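Local coordinates for protein ABC transporter (Thermotoga maritima, PDB 1JI0) that binds ATP and probably hydrolyses it to power the import of branched-chain amino acids, as the nucleotide-binding subunit of an ABC transporter, at residues 11-14 against 19-22; 60-63 against 68-71. All coordinates share one frame; numbering follows the deposited sequence.

Contact 1 of 2, residues 11-14 against 19-22. With ATP (adenosine-5'-triphosphate), chain B.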
# COMPACT_ATOMS: atom_id res chain seq x y z
N SER A 11 3.01 -16.70 10.44
CA SER A 11 2.29 -17.89 9.99
C SER A 11 0.81 -17.62 9.72
O SER A 11 -0.06 -18.32 10.25
CB SER A 11 2.43 -19.01 11.03
OG SER A 11 3.80 -19.29 11.30
N LEU A 12 0.54 -16.61 8.91
CA LEU A 12 -0.83 -16.22 8.58
C LEU A 12 -1.52 -17.21 7.66
O LEU A 12 -0.95 -17.64 6.65
CB LEU A 12 -0.84 -14.84 7.92
CG LEU A 12 -2.16 -14.35 7.32
CD1 LEU A 12 -3.21 -14.22 8.41
CD2 LEU A 12 -1.96 -13.02 6.61
N HIS A 13 -2.75 -17.57 8.02
CA HIS A 13 -3.57 -18.48 7.23
C HIS A 13 -4.90 -17.79 6.99
O HIS A 13 -5.49 -17.24 7.92
CB HIS A 13 -3.81 -19.80 7.97
CG HIS A 13 -2.73 -20.81 7.77
ND1 HIS A 13 -2.72 -21.67 6.70
CD2 HIS A 13 -1.60 -21.06 8.47
CE1 HIS A 13 -1.62 -22.41 6.75
NE2 HIS A 13 -0.92 -22.05 7.81
N VAL A 14 -5.37 -17.80 5.75
CA VAL A 14 -6.64 -17.17 5.44
C VAL A 14 -7.46 -18.10 4.57
O VAL A 14 -7.00 -18.56 3.52
CB VAL A 14 -6.46 -15.82 4.73
CG1 VAL A 14 -7.82 -15.24 4.37
CG2 VAL A 14 -5.71 -14.86 5.65
N ILE A 19 -11.77 -21.77 -0.64
CA ILE A 19 -10.34 -21.70 -0.93
C ILE A 19 -9.49 -21.32 0.27
O ILE A 19 -9.90 -20.55 1.14
CB ILE A 19 -10.06 -20.71 -2.09
CG1 ILE A 19 -10.50 -19.30 -1.72
CG2 ILE A 19 -10.80 -21.15 -3.34
CD1 ILE A 19 -9.51 -18.55 -0.87
N HIS A 20 -8.29 -21.90 0.31
CA HIS A 20 -7.31 -21.65 1.35
C HIS A 20 -6.35 -20.64 0.70
O HIS A 20 -5.27 -21.01 0.24
CB HIS A 20 -6.58 -22.96 1.67
CG HIS A 20 -5.59 -22.85 2.78
ND1 HIS A 20 -4.73 -23.87 3.10
CD2 HIS A 20 -5.34 -21.85 3.66
CE1 HIS A 20 -3.99 -23.51 4.14
NE2 HIS A 20 -4.34 -22.29 4.50
N ALA A 21 -6.78 -19.39 0.66
CA ALA A 21 -6.04 -18.30 0.03
C ALA A 21 -4.60 -18.11 0.50
O ALA A 21 -3.67 -18.12 -0.31
CB ALA A 21 -6.81 -17.00 0.20
N ILE A 22 -4.40 -17.90 1.80
CA ILE A 22 -3.06 -17.71 2.35
C ILE A 22 -2.73 -18.92 3.21
O ILE A 22 -3.48 -19.25 4.12
CB ILE A 22 -2.98 -16.43 3.20
CG1 ILE A 22 -3.48 -15.23 2.40
CG2 ILE A 22 -1.55 -16.20 3.65
CD1 ILE A 22 -2.68 -14.96 1.13
PG ATP B . -5.68 -8.47 -6.73
O1G ATP B . -5.87 -8.06 -8.13
O2G ATP B . -4.57 -7.79 -6.03
O3G ATP B . -6.97 -8.60 -5.97
PB ATP B . -4.47 -10.96 -5.72
O1B ATP B . -3.45 -11.84 -6.36
O2B ATP B . -4.08 -10.15 -4.58
O3B ATP B . -5.09 -9.97 -6.87
PA ATP B . -6.64 -12.21 -4.19
O1A ATP B . -7.48 -11.04 -3.87
O2A ATP B . -5.92 -12.87 -3.08
O3A ATP B . -5.69 -11.86 -5.43
O5' ATP B . -7.56 -13.25 -4.91
C5' ATP B . -7.03 -14.49 -5.39
C4' ATP B . -7.46 -15.64 -4.55
O4' ATP B . -8.90 -15.77 -4.71
C3' ATP B . -6.89 -16.95 -5.04
O3' ATP B . -6.34 -17.68 -3.93
C2' ATP B . -8.06 -17.64 -5.68
O2' ATP B . -8.01 -19.06 -5.63
C1' ATP B . -9.22 -17.16 -4.79
N9 ATP B . -10.62 -17.33 -5.34
C8 ATP B . -11.69 -16.46 -5.21
N7 ATP B . -12.79 -16.85 -5.78
C5 ATP B . -12.44 -18.07 -6.33
C6 ATP B . -13.18 -19.03 -7.09
N6 ATP B . -14.45 -18.83 -7.38
N1 ATP B . -12.55 -20.17 -7.51
C2 ATP B . -11.26 -20.35 -7.21
N3 ATP B . -10.45 -19.53 -6.50
C4 ATP B . -11.12 -18.38 -6.08
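A beta hairpin of the antiparallel sheet of the ABC ATPase, strands 5-16 and 19-23, brings Val14 against Ile22 beside the ATP site. The two form an antiparallel hydrogen-bonded pair. Val14 N gives a 2.9 Å bond to Ile22 O, and Ile22 N gives one of 3.2 Å to Val14 O. Ala21 also faces Val14, which makes a classic beta bulge. Val14 and Ile22 point to the same side of the sheet and lie side by side, with Val14 CB 3.8 Å from Ile22 CG1. Both touch Thr47 on helix 45-52.

His13 and His20 meet through ring nitrogens. His13 ND1 and His20 NE2 share a hydrogen bond of 2.8 Å, with either possible as donor. The rings meet edge against edge, not stacked, with their planes 21° apart. His20 CG is anti to the backbone N (chi1 -177°), which carries its ring across to His13. The His20 ring also stacks on Tyr15.

Ile19 lies against the nucleotide. Its CG2 lies 3.6 Å from N3 of the adenine, while CG1 packs near C1' of the ribose. Tyr16, at the end of strand 5-16, belongs to the same pocket. A hairpin laid beside the adenine and the P-loop helix is characteristic of the antiparallel beta subdomain, which packs beside the P-loop core in ABC nucleotide-binding domains.

Contact 2 of 2, residues 60-63 against 68-71; sequences KGKI and QDIT
This is a short hairpin contact, held by a mix of backbone and side-chain bonds, in the antiparallel sheet of the ABC ATPase, where strand 60-65 pairs with the brief strand 68-69. Ile63 is bonded at both its backbone N and its backbone O. Ile70 N donates to Ile63 O at 2.9 Å. From the same edge, Ile63 N donates to a side chain, Thr71 OG1, at 2.7 Å and an angle of 163°. The threonine hydroxyl thus takes the place a backbone carbonyl would have in a regular pair.

Asp69 fixes that hydroxyl. Its OD1 accepts a hydrogen bond from Thr71 OG1 at 2.7 Å, from above the carboxylate plane, and another from Thr71 N at 2.8 Å, nearly along its own C-O axis. Asp69 CG is anti to its N (chi1 -174°), which sets the carboxylate on the carbonyl side, toward Thr71. Thr71 OG1 is therefore donor to Asp69 and acceptor from Ile63, linking the two.

The other oxygen, OD2, faces Lys62. The lysine chain crosses the aspartate at about a right angle, and the salt bridge from Lys62 NZ to Asp69 OD2 is long, 3.7 Å. A water donates to OD2 and accepts weakly from NZ. Apart from this polar group, Ile63 CG2 packs on Ile70 CG1 at 4.0 Å. Ile63 also touches Leu7, and Ile70 touches Met81. The bond from Asp69 OD1 to the amide two residues on defines an Asx turn, here where the chain leaves the second strand of a short beta hairpin.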
# COMPACT_ATOMS: atom_id res chain seq x y z
N LYS A 60 -5.67 -18.52 11.31
CA LYS A 60 -4.49 -18.93 12.04
C LYS A 60 -3.37 -17.90 11.88
O LYS A 60 -3.33 -17.18 10.89
CB LYS A 60 -4.03 -20.30 11.52
CG LYS A 60 -3.75 -21.32 12.61
CD LYS A 60 -3.72 -22.74 12.05
CE LYS A 60 -5.08 -23.13 11.45
NZ LYS A 60 -6.17 -23.09 12.47
N GLY A 61 -2.49 -17.83 12.88
CA GLY A 61 -1.39 -16.88 12.84
C GLY A 61 -1.75 -15.53 13.44
O GLY A 61 -2.88 -15.33 13.90
N LYS A 62 -0.80 -14.61 13.45
CA LYS A 62 -1.07 -13.29 13.99
C LYS A 62 -0.46 -12.15 13.20
O LYS A 62 0.52 -12.31 12.48
CB LYS A 62 -0.62 -13.19 15.45
CG LYS A 62 0.85 -13.39 15.67
CD LYS A 62 1.22 -13.14 17.14
CE LYS A 62 0.47 -14.09 18.07
NZ LYS A 62 0.94 -13.95 19.49
N ILE A 63 -1.08 -10.99 13.36
CA ILE A 63 -0.67 -9.77 12.70
C ILE A 63 -0.34 -8.83 13.85
O ILE A 63 -1.19 -8.55 14.70
CB ILE A 63 -1.82 -9.19 11.85
CG1 ILE A 63 -2.26 -10.25 10.83
CG2 ILE A 63 -1.36 -7.93 11.12
CD1 ILE A 63 -3.35 -9.80 9.87
N GLN A 68 1.95 -4.76 18.85
CA GLN A 68 0.64 -5.16 19.36
C GLN A 68 -0.11 -6.11 18.43
O GLN A 68 -0.24 -5.86 17.23
CB GLN A 68 -0.22 -3.93 19.62
CG GLN A 68 -1.61 -4.26 20.16
CD GLN A 68 -2.43 -3.03 20.48
OE1 GLN A 68 -3.55 -3.13 20.98
NE2 GLN A 68 -1.88 -1.85 20.20
N ASP A 69 -0.62 -7.20 19.00
CA ASP A 69 -1.38 -8.20 18.24
C ASP A 69 -2.72 -7.56 17.89
O ASP A 69 -3.51 -7.26 18.77
CB ASP A 69 -1.62 -9.45 19.10
CG ASP A 69 -2.27 -10.57 18.32
OD1 ASP A 69 -3.13 -10.28 17.45
OD2 ASP A 69 -1.94 -11.75 18.57
N ILE A 70 -2.96 -7.35 16.60
CA ILE A 70 -4.21 -6.75 16.14
C ILE A 70 -4.96 -7.75 15.28
O ILE A 70 -5.85 -7.38 14.52
CB ILE A 70 -3.97 -5.47 15.29
CG1 ILE A 70 -3.02 -5.79 14.13
CG2 ILE A 70 -3.41 -4.36 16.16
CD1 ILE A 70 -2.99 -4.71 13.07
N THR A 71 -4.57 -9.01 15.38
CA THR A 71 -5.19 -10.08 14.62
C THR A 71 -6.70 -10.12 14.81
O THR A 71 -7.19 -10.27 15.93
CB THR A 71 -4.63 -11.44 15.04
OG1 THR A 71 -3.20 -11.39 15.04
CG2 THR A 71 -5.09 -12.53 14.08
O HOH W 1 -1.14 -11.93 21.14

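Contacts 1 and 2 are two hairpins of one antiparallel sheet. They follow each other along the chain, with centres about 13 Å apart. Strands 5-16 and 60-65 are neighbours, and His13 N probably bonds Lys60 O at 3.0 Å, joining the two. Contact 1 is the more buried: four of its seven touching residues are buried, against two of seven in contact 2. It pairs through two backbone bonds at a bulge and a histidine pair, and reaches both ATP and helix 45-52. Contact 2 lies farther from the nucleotide: the side chain of Ile63 is about 14 Å from ATP. There polar side chains stand in for part of the backbone pairing.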